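Histidine acid phosphatase (Bifidobacterium longum subsp. infantis, PDB 6RXD) probably removes phosphate groups from inositol hexakisphosphate (phytate) and lower inositol phosphates, as a histidine acid phosphatase of the multiple inositol polyphosphate phosphatase group. Local coordinates at residues T23-S28 and L471-E476; Y34-E40 and Q447-R453; L58-M62 and S295-K299. Where two conformers were deposited one is given. Residue numbers count along the deposited sequence, not the author numbering.

Contact 1 (T23-S28 and L471-E476); sequences TASSYS and LYNENE
Tyr27 lays one face of its ring against Leu471, whose CD1 stands 3.9 Å from the ring centroid and 23° off its normal, a CH-pi contact. The m rotamer of Tyr27 (chi1 -65°) brings its OH to the hairpin, donating to Glu474 O at 2.6 Å; a water bridges the same OH to Glu474 OE2, and the Glu474 carboxylate is also held by Arg114 (salt bridge) and Tyr16 (hydrogen bond). Residues 471-476 form a beta hairpin with a two-residue loop: a type I' turn, Tyr472 to Asn475, with Asn473 (51/39) and Glu474 (65/16) left-handed, closed by Asn475 N to Tyr472 O (3.0 Å) and Tyr472 N to Asn475 O (2.8 Å). Residues 23-28 leave a helix end and extend at Tyr27 and Ser28 (Tyr27 CA to Glu476 CA 6.6 Å). Glu476, t at chi1 and chi2, takes Ser28 N on OE1 (2.9 Å, 172°) and Ser28 OG on OE2 (2.6 Å); Arg469 also pairs with OE2. The result is a two-residue type I' hairpin clasped by an N-terminal segment.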
loop_
_atom_site.group_PDB
_atom_site.type_symbol
_atom_site.label_atom_id
_atom_site.label_comp_id
_atom_site.label_asym_id
_atom_site.label_seq_id
_atom_site.Cartn_x
_atom_site.Cartn_y
_atom_site.Cartn_z
ATOM N N THR A 23 -13.563 18.463 1.832
ATOM C CA THR A 23 -12.563 17.932 2.757
ATOM C C THR A 23 -11.268 18.739 2.714
ATOM O O THR A 23 -10.748 19.162 3.752
ATOM C CB THR A 23 -12.262 16.453 2.459
ATOM O OG1 THR A 23 -13.437 15.669 2.711
ATOM C CG2 THR A 23 -11.123 15.951 3.342
ATOM N N ALA A 24 -10.758 18.977 1.510
ATOM C CA ALA A 24 -9.469 19.642 1.351
ATOM C C ALA A 24 -9.497 21.105 1.795
ATOM O O ALA A 24 -8.456 21.674 2.136
ATOM C CB ALA A 24 -8.993 19.525 -0.092
ATOM N N SER A 25 -10.687 21.709 1.782
ATOM C CA SER A 25 -10.859 23.101 2.190
ATOM C C SER A 25 -11.197 23.259 3.671
ATOM O O SER A 25 -11.294 24.383 4.166
ATOM C CB SER A 25 -11.963 23.762 1.362
ATOM O OG SER A 25 -13.214 23.143 1.620
ATOM N N SER A 26 -11.378 22.147 4.381
ATOM C CA SER A 26 -11.860 22.217 5.757
ATOM C C SER A 26 -10.913 21.635 6.807
ATOM O O SER A 26 -11.338 21.344 7.924
ATOM C CB SER A 26 -13.231 21.547 5.875
ATOM O OG SER A 26 -13.130 20.151 5.661
ATOM N N TYR A 27 -9.634 21.481 6.477
ATOM C CA TYR A 27 -8.695 21.007 7.495
ATOM C C TYR A 27 -8.615 22.065 8.587
ATOM O O TYR A 27 -8.631 23.270 8.297
ATOM C CB TYR A 27 -7.307 20.766 6.899
ATOM C CG TYR A 27 -7.271 19.657 5.872
ATOM C CD1 TYR A 27 -7.874 18.433 6.122
ATOM C CD2 TYR A 27 -6.638 19.840 4.653
ATOM C CE1 TYR A 27 -7.848 17.414 5.183
ATOM C CE2 TYR A 27 -6.611 18.836 3.708
ATOM C CZ TYR A 27 -7.214 17.625 3.981
ATOM O OH TYR A 27 -7.184 16.621 3.050
ATOM N N SER A 28 -8.529 21.630 9.838
ATOM C CA SER A 28 -8.545 22.582 10.948
ATOM C C SER A 28 -7.369 23.561 10.912
ATOM O O SER A 28 -6.259 23.207 10.486
ATOM C CB SER A 28 -8.603 21.857 12.291
ATOM O OG SER A 28 -7.348 21.279 12.612
ATOM N N LEU A 471 -2.898 13.821 8.995
ATOM C CA LEU A 471 -3.849 13.366 7.972
ATOM C C LEU A 471 -3.499 11.933 7.596
ATOM O O LEU A 471 -2.329 11.610 7.432
ATOM C CB LEU A 471 -3.763 14.234 6.707
ATOM C CG LEU A 471 -3.908 15.758 6.749
ATOM C CD1 LEU A 471 -4.146 16.295 5.328
ATOM C CD2 LEU A 471 -4.997 16.220 7.671
ATOM N N TYR A 472 -4.509 11.073 7.457
ATOM C CA TYR A 472 -4.315 9.680 7.064
ATOM C C TYR A 472 -5.182 9.489 5.827
ATOM O O TYR A 472 -6.411 9.672 5.882
ATOM C CB TYR A 472 -4.797 8.769 8.191
ATOM C CG TYR A 472 -4.629 7.271 7.987
ATOM C CD1 TYR A 472 -3.663 6.741 7.135
ATOM C CD2 TYR A 472 -5.457 6.389 8.665
ATOM C CE1 TYR A 472 -3.526 5.348 6.976
ATOM C CE2 TYR A 472 -5.338 5.017 8.519
ATOM C CZ TYR A 472 -4.375 4.499 7.682
ATOM O OH TYR A 472 -4.266 3.131 7.581
ATOM N N ASN A 473 -4.544 9.181 4.704
ATOM C CA ASN A 473 -5.218 9.159 3.412
ATOM C C ASN A 473 -5.992 10.458 3.166
ATOM O O ASN A 473 -7.096 10.466 2.603
ATOM C CB ASN A 473 -6.090 7.898 3.295
ATOM C CG ASN A 473 -5.284 6.622 3.501
ATOM O OD1 ASN A 473 -4.109 6.576 3.154
ATOM N ND2 ASN A 473 -5.908 5.583 4.063
ATOM N N GLU A 474 -5.366 11.552 3.599
ATOM C CA GLU A 474 -5.867 12.915 3.454
ATOM C C GLU A 474 -7.149 13.227 4.222
ATOM O O GLU A 474 -7.795 14.247 3.977
ATOM C CB GLU A 474 -5.926 13.337 1.983
ATOM C CG GLU A 474 -4.535 13.729 1.457
ATOM C CD GLU A 474 -4.518 14.023 -0.027
ATOM O OE1 GLU A 474 -4.683 13.065 -0.811
ATOM O OE2 GLU A 474 -4.332 15.204 -0.412
ATOM N N ASN A 475 -7.501 12.367 5.175
ATOM C CA ASN A 475 -8.532 12.701 6.150
ATOM C C ASN A 475 -7.851 13.140 7.434
ATOM O O ASN A 475 -6.937 12.469 7.908
ATOM C CB ASN A 475 -9.414 11.486 6.442
ATOM C CG ASN A 475 -10.168 11.011 5.222
ATOM O OD1 ASN A 475 -10.874 11.792 4.573
ATOM N ND2 ASN A 475 -10.011 9.732 4.887
ATOM N N GLU A 476 -8.282 14.263 7.994
ATOM C CA GLU A 476 -7.735 14.702 9.279
ATOM C C GLU A 476 -8.246 13.786 10.372
ATOM O O GLU A 476 -9.458 13.556 10.499
ATOM C CB GLU A 476 -8.118 16.161 9.565
ATOM C CG GLU A 476 -7.491 16.733 10.845
ATOM C CD GLU A 476 -7.641 18.241 10.924
ATOM O OE1 GLU A 476 -8.482 18.779 10.174
ATOM O OE2 GLU A 476 -6.912 18.891 11.710
HETATM O O HOH W 1 -11.135 18.323 9.365
HETATM O O HOH W 2 -5.156 17.271 1.181
#

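Contact 2 (Y34-E40 and Q447-R453); sequences YGPIYTE and QWDVYAR
A classic beta bulge interrupts this antiparallel pairing: Ile37 and Tyr38 both face Val450, and Ile37 N (2.9 Å) and Tyr38 N (3.2 Å) both donate to Val450 O. Ile37, at phi/psi -126/-18, supplies the extra residue and shifts the register by one. Before it, Gly35 N to Ala452 O (2.9 Å) and Ala452 N to Gly35 O (2.7 Å) make a hydrogen-bonded pair, followed by the non-hydrogen-bonded Pro36-Tyr451 pair (CA-CA 4.1 Å). Beyond it, Val450 N to Tyr38 O (2.9 Å), Glu40 N to Trp448 O (3.0 Å) and Trp448 N to Glu40 O (2.9 Å) flank the non-hydrogen-bonded Thr39-Asp449 pair. The axes of 34-40 and 447-453 approach to 4.2 Å, with 130° between their N-to-C directions. Pro36 CB lies 4.0 Å from the Tyr451 ring centroid and Arg453 CB 3.7 Å from that of Tyr34, both CH-pi contacts over a face. Tyr38 (chi1 t), Val450, Glu40 (chi1 p) and Trp448 share one face, with Tyr38 CB 4.0 Å from Val450 CB; Thr39 and Asp449 occupy the other, where Arg118 salt-bridges Asp449. Helix 372-386 packs against Glu40 and Trp448, helix 120-129 against Pro36 and Thr39, while strands 391-398 and 467-472 continue the sheet beyond 34-44 and 445-453.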
loop_
_atom_site.group_PDB
_atom_site.type_symbol
_atom_site.label_atom_id
_atom_site.label_comp_id
_atom_site.label_asym_id
_atom_site.label_seq_id
_atom_site.Cartn_x
_atom_site.Cartn_y
_atom_site.Cartn_z
ATOM N N TYR A 34 0.139 30.378 16.130
ATOM C CA TYR A 34 0.981 29.305 15.592
ATOM C C TYR A 34 1.075 29.367 14.068
ATOM O O TYR A 34 0.064 29.528 13.386
ATOM C CB TYR A 34 0.462 27.933 16.064
ATOM C CG TYR A 34 0.685 27.692 17.546
ATOM C CD1 TYR A 34 1.696 26.846 17.985
ATOM C CD2 TYR A 34 -0.102 28.332 18.503
ATOM C CE1 TYR A 34 1.916 26.621 19.342
ATOM C CE2 TYR A 34 0.114 28.114 19.871
ATOM C CZ TYR A 34 1.129 27.272 20.275
ATOM O OH TYR A 34 1.354 27.056 21.623
ATOM N N GLY A 35 2.296 29.244 13.548
ATOM C CA GLY A 35 2.543 29.261 12.115
ATOM C C GLY A 35 3.323 28.027 11.694
ATOM O O GLY A 35 3.987 27.395 12.522
ATOM N N PRO A 36 3.252 27.676 10.404
ATOM C CA PRO A 36 3.843 26.424 9.914
ATOM C C PRO A 36 5.372 26.432 9.948
ATOM O O PRO A 36 5.983 27.438 9.571
ATOM C CB PRO A 36 3.364 26.369 8.460
ATOM C CG PRO A 36 3.148 27.814 8.079
ATOM C CD PRO A 36 2.594 28.443 9.326
ATOM N N ILE A 37 5.984 25.332 10.391
ATOM C CA ILE A 37 7.446 25.196 10.318
ATOM C C ILE A 37 7.936 23.923 9.609
ATOM O O ILE A 37 9.095 23.845 9.212
ATOM C CB ILE A 37 8.118 25.258 11.701
ATOM C CG1 ILE A 37 7.573 24.159 12.618
ATOM C CG2 ILE A 37 7.925 26.638 12.336
ATOM C CD1 ILE A 37 8.469 23.889 13.830
ATOM N N TYR A 38 7.076 22.917 9.461
ATOM C CA TYR A 38 7.533 21.651 8.899
ATOM C C TYR A 38 6.352 20.825 8.422
ATOM O O TYR A 38 5.251 20.940 8.963
ATOM C CB TYR A 38 8.337 20.875 9.963
ATOM C CG TYR A 38 8.945 19.577 9.470
ATOM C CD1 TYR A 38 10.039 19.579 8.601
ATOM C CD2 TYR A 38 8.437 18.348 9.886
ATOM C CE1 TYR A 38 10.595 18.381 8.141
ATOM C CE2 TYR A 38 8.987 17.157 9.443
ATOM C CZ TYR A 38 10.051 17.175 8.571
ATOM O OH TYR A 38 10.578 15.969 8.137
ATOM N N THR A 39 6.570 19.999 7.407
ATOM C CA THR A 39 5.582 18.973 7.081
ATOM C C THR A 39 6.289 17.706 6.625
ATOM O O THR A 39 7.436 17.762 6.196
ATOM C CB THR A 39 4.586 19.456 6.010
ATOM O OG1 THR A 39 3.521 18.500 5.879
ATOM C CG2 THR A 39 5.277 19.651 4.654
ATOM N N GLU A 40 5.632 16.554 6.728
ATOM C CA GLU A 40 6.284 15.325 6.284
ATOM C C GLU A 40 5.270 14.254 5.950
ATOM O O GLU A 40 4.109 14.346 6.330
ATOM C CB GLU A 40 7.253 14.802 7.341
ATOM C CG GLU A 40 6.588 14.447 8.648
ATOM C CD GLU A 40 7.552 13.845 9.629
ATOM O OE1 GLU A 40 8.486 13.134 9.200
ATOM O OE2 GLU A 40 7.387 14.097 10.841
ATOM N N GLN A 447 0.466 11.927 6.656
ATOM C CA GLN A 447 1.154 13.217 6.611
ATOM C C GLN A 447 1.023 13.911 7.964
ATOM O O GLN A 447 -0.036 13.850 8.601
ATOM C CB GLN A 447 0.550 14.094 5.511
ATOM C CG GLN A 447 0.665 13.488 4.105
ATOM C CD GLN A 447 0.227 14.441 3.024
ATOM O OE1 GLN A 447 0.567 15.626 3.047
ATOM N NE2 GLN A 447 -0.532 13.928 2.064
ATOM N N TRP A 448 2.092 14.558 8.419
ATOM C CA TRP A 448 2.010 15.353 9.645
ATOM C C TRP A 448 2.374 16.779 9.310
ATOM O O TRP A 448 3.361 17.013 8.597
ATOM C CB TRP A 448 3.014 14.872 10.695
ATOM C CG TRP A 448 2.726 13.543 11.336
ATOM C CD1 TRP A 448 1.694 12.690 11.066
ATOM C CD2 TRP A 448 3.509 12.923 12.358
ATOM N NE1 TRP A 448 1.794 11.568 11.863
ATOM C CE2 TRP A 448 2.901 11.691 12.664
ATOM C CE3 TRP A 448 4.665 13.300 13.047
ATOM C CZ2 TRP A 448 3.417 10.818 13.633
ATOM C CZ3 TRP A 448 5.183 12.436 14.007
ATOM C CH2 TRP A 448 4.550 11.213 14.293
ATOM N N ASP A 449 1.609 17.726 9.854
ATOM C CA ASP A 449 1.951 19.145 9.763
ATOM C C ASP A 449 2.413 19.640 11.122
ATOM O O ASP A 449 1.818 19.288 12.139
ATOM C CB ASP A 449 0.734 19.963 9.337
ATOM C CG ASP A 449 0.215 19.572 7.973
ATOM O OD1 ASP A 449 1.028 19.199 7.108
ATOM O OD2 ASP A 449 -1.013 19.625 7.766
ATOM N N VAL A 450 3.458 20.470 11.138
ATOM C CA VAL A 450 3.998 20.967 12.396
ATOM C C VAL A 450 4.034 22.483 12.385
ATOM O O VAL A 450 4.578 23.091 11.460
ATOM C CB VAL A 450 5.425 20.433 12.655
ATOM C CG1 VAL A 450 5.934 20.888 14.028
ATOM C CG2 VAL A 450 5.447 18.917 12.560
ATOM N N TYR A 451 3.438 23.086 13.406
ATOM C CA TYR A 451 3.410 24.536 13.528
ATOM C C TYR A 451 4.099 24.940 14.826
ATOM O O TYR A 451 4.283 24.115 15.727
ATOM C CB TYR A 451 1.967 25.040 13.557
ATOM C CG TYR A 451 1.238 25.137 12.226
ATOM C CD1 TYR A 451 0.513 26.275 11.908
ATOM C CD2 TYR A 451 1.255 24.098 11.302
ATOM C CE1 TYR A 451 -0.187 26.376 10.718
ATOM C CE2 TYR A 451 0.557 24.198 10.096
ATOM C CZ TYR A 451 -0.158 25.333 9.819
ATOM O OH TYR A 451 -0.855 25.442 8.634
ATOM N N ALA A 452 4.484 26.209 14.932
ATOM C CA ALA A 452 5.135 26.683 16.149
ATOM C C ALA A 452 4.718 28.105 16.441
ATOM O O ALA A 452 4.384 28.862 15.525
ATOM C CB ALA A 452 6.659 26.594 16.021
ATOM N N ARG A 453 4.723 28.455 17.721
ATOM C CA ARG A 453 4.522 29.836 18.132
ATOM C C ARG A 453 5.898 30.434 18.403
ATOM O O ARG A 453 6.709 29.841 19.131
ATOM C CB ARG A 453 3.650 29.890 19.388
ATOM C CG ARG A 453 3.481 31.283 19.957
ATOM C CD ARG A 453 2.574 31.280 21.168
ATOM N NE ARG A 453 2.368 32.632 21.690
ATOM C CZ ARG A 453 1.622 32.911 22.752
ATOM N NH1 ARG A 453 1.017 31.935 23.418
ATOM N NH2 ARG A 453 1.489 34.171 23.158
HETATM O O HOH W 3 0.572 28.937 23.456
HETATM O O HOH W 4 2.909 17.141 3.508
#

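Contact 3 (L58-M62 and S295-K299); sequences LLMRM and SKKIK
Ile298 pushes its CD1 against the helix segment 58-62, meeting Leu58 CB at 3.7 Å, Leu59 CD2 at 3.8 Å and, more loosely, Met62 SD at 4.4 Å. Its chi1 of -73° (m) and chi2 of 173° (t) extend CG1 and CD1 toward the helix, so one methyl reaches three side chains. Leu58 and Leu59 share the m,t rotamer, but their CA-to-CB bonds differ: that of Leu58 points toward the strand, that of Leu59 sideways, its branched end coming closer. Met62, one turn after Leu58 (Met62 N to Leu58 O 3.0 Å), is fully extended (t,t,t), its SD only at the edge of contact.

Leu58 also reaches the backbone, with CD2 3.7 Å from Lys296 O and CD1 3.7 Å from Lys297 N; the nearest CA pair is Leu58-Lys297, 6.8 Å apart. Residues 297-298 are extended (-153/159 and -117/118), so Lys297 points away while Ile298 points in. Lys296 begins toward the helix, but its m,m,t,t side chain leads off, leaving CB 4.1 Å from Leu58 CD1. The side-chain contacts are apolar, without hydrogen bonds between the segments, and 241 Å² is buried. Helix 301-317 touches Leu58, Leu59, Met62 and Ile298, while strand 264-265 pairs with 297-298, adding Trp264 beside Met62 and Ile298. This is a helix packed against a small two-stranded antiparallel sheet, within a largely helical part of the histidine phosphatase fold.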
loop_
_atom_site.group_PDB
_atom_site.type_symbol
_atom_site.label_atom_id
_atom_site.label_comp_id
_atom_site.label_asym_id
_atom_site.label_seq_id
_atom_site.Cartn_x
_atom_site.Cartn_y
_atom_site.Cartn_z
ATOM N N LEU A 58 -2.557 -18.091 -16.659
ATOM C CA LEU A 58 -3.144 -19.355 -16.230
ATOM C C LEU A 58 -4.617 -19.443 -16.598
ATOM O O LEU A 58 -5.103 -20.510 -16.999
ATOM C CB LEU A 58 -2.955 -19.556 -14.721
ATOM C CG LEU A 58 -1.539 -19.928 -14.275
ATOM C CD1 LEU A 58 -1.392 -19.782 -12.772
ATOM C CD2 LEU A 58 -1.231 -21.351 -14.703
ATOM N N LEU A 59 -5.339 -18.331 -16.458
ATOM C CA LEU A 59 -6.748 -18.353 -16.792
ATOM C C LEU A 59 -6.978 -18.487 -18.297
ATOM O O LEU A 59 -7.959 -19.090 -18.719
ATOM C CB LEU A 59 -7.481 -17.148 -16.201
ATOM C CG LEU A 59 -7.703 -17.209 -14.683
ATOM C CD1 LEU A 59 -8.276 -15.895 -14.219
ATOM C CD2 LEU A 59 -8.653 -18.356 -14.303
ATOM N N MET A 60 -6.074 -17.943 -19.110
ATOM C CA MET A 60 -6.143 -18.206 -20.555
ATOM C C MET A 60 -5.832 -19.661 -20.904
ATOM O O MET A 60 -6.450 -20.221 -21.798
ATOM C CB MET A 60 -5.231 -17.270 -21.359
ATOM C CG MET A 60 -5.481 -17.328 -22.876
ATOM S SD MET A 60 -7.116 -16.675 -23.303
ATOM C CE MET A 60 -6.744 -14.956 -23.626
ATOM N N ARG A 61 -4.887 -20.289 -20.206
ATOM C CA ARG A 61 -4.648 -21.714 -20.444
ATOM C C ARG A 61 -5.901 -22.521 -20.090
ATOM O O ARG A 61 -6.271 -23.457 -20.803
ATOM C CB ARG A 61 -3.443 -22.219 -19.628
ATOM C CG ARG A 61 -2.141 -21.441 -19.861
ATOM C CD ARG A 61 -1.572 -21.644 -21.279
ATOM N NE ARG A 61 -2.180 -20.743 -22.267
ATOM C CZ ARG A 61 -1.858 -19.458 -22.413
ATOM N NH1 ARG A 61 -0.935 -18.896 -21.636
ATOM N NH2 ARG A 61 -2.464 -18.723 -23.341
ATOM N N MET A 62 -6.575 -22.135 -19.011
ATOM C CA MET A 62 -7.811 -22.802 -18.608
ATOM C C MET A 62 -8.886 -22.586 -19.673
ATOM O O MET A 62 -9.633 -23.514 -20.028
ATOM C CB MET A 62 -8.272 -22.254 -17.249
ATOM C CG MET A 62 -9.544 -22.879 -16.701
ATOM S SD MET A 62 -9.887 -22.198 -15.062
ATOM C CE MET A 62 -11.297 -23.193 -14.589
ATOM N N SER A 295 6.139 -22.935 -12.670
ATOM C CA SER A 295 5.611 -23.720 -11.560
ATOM C C SER A 295 4.266 -23.199 -11.079
ATOM O O SER A 295 3.549 -23.889 -10.364
ATOM C CB SER A 295 6.594 -23.733 -10.391
ATOM O OG SER A 295 7.687 -24.577 -10.672
ATOM N N LYS A 296 3.943 -21.960 -11.452
ATOM C CA LYS A 296 2.653 -21.375 -11.086
ATOM C C LYS A 296 1.541 -22.215 -11.727
ATOM O O LYS A 296 1.662 -22.641 -12.887
ATOM C CB LYS A 296 2.557 -19.931 -11.571
ATOM C CG LYS A 296 3.548 -18.955 -10.919
ATOM C CD LYS A 296 3.388 -18.876 -9.406
ATOM C CE LYS A 296 4.435 -17.927 -8.797
ATOM N NZ LYS A 296 4.372 -17.884 -7.313
ATOM N N LYS A 297 0.455 -22.442 -10.989
ATOM C CA LYS A 297 -0.544 -23.414 -11.425
ATOM C C LYS A 297 -1.964 -23.169 -10.918
ATOM O O LYS A 297 -2.176 -22.457 -9.931
ATOM C CB LYS A 297 -0.105 -24.820 -11.007
ATOM C CG LYS A 297 0.057 -25.009 -9.504
ATOM C CD LYS A 297 0.843 -26.300 -9.256
ATOM C CE LYS A 297 1.608 -26.282 -7.951
ATOM N NZ LYS A 297 2.505 -27.481 -7.888
ATOM N N ILE A 298 -2.928 -23.753 -11.628
ATOM C CA ILE A 298 -4.313 -23.831 -11.174
ATOM C C ILE A 298 -4.624 -25.321 -11.011
ATOM O O ILE A 298 -4.550 -26.084 -11.984
ATOM C CB ILE A 298 -5.298 -23.198 -12.199
ATOM C CG1 ILE A 298 -5.196 -21.668 -12.185
ATOM C CG2 ILE A 298 -6.737 -23.622 -11.916
ATOM C CD1 ILE A 298 -6.030 -20.975 -13.309
ATOM N N LYS A 299 -4.946 -25.759 -9.794
ATOM C CA LYS A 299 -5.266 -27.173 -9.607
ATOM C C LYS A 299 -6.578 -27.392 -8.873
ATOM O O LYS A 299 -6.952 -28.521 -8.569
ATOM C CB LYS A 299 -4.123 -27.933 -8.919
ATOM C CG LYS A 299 -3.942 -27.617 -7.452
ATOM C CD LYS A 299 -2.815 -26.625 -7.251
ATOM C CE LYS A 299 -2.638 -26.266 -5.784
ATOM N NZ LYS A 299 -1.411 -26.868 -5.198
#

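Contacts 1 and 2 belong to one sheet: their centres are 15 Å apart, strands 445-453 and 467-472 are neighbours, and Leu471 N comes 2.9 Å from Gln447 O, a probable hydrogen bond. Arg469 joins them further, pairing with Glu476 of contact 1 and Asp449 of contact 2. Contact 3 lies on the opposite side of the chain's centre, centred 44 Å from contact 1 and 52 Å from contact 2, although helix 55-69 directly follows strand 34-44. Its Met62 side chain is about 7 Å from that of Glu301, about 10 Å from that of His242 and about 13 Å from a bound zinc ion; the Trp448 side chain is about 11 Å from that of His506. Glu301 and His506 bind zinc in other crystals, not here.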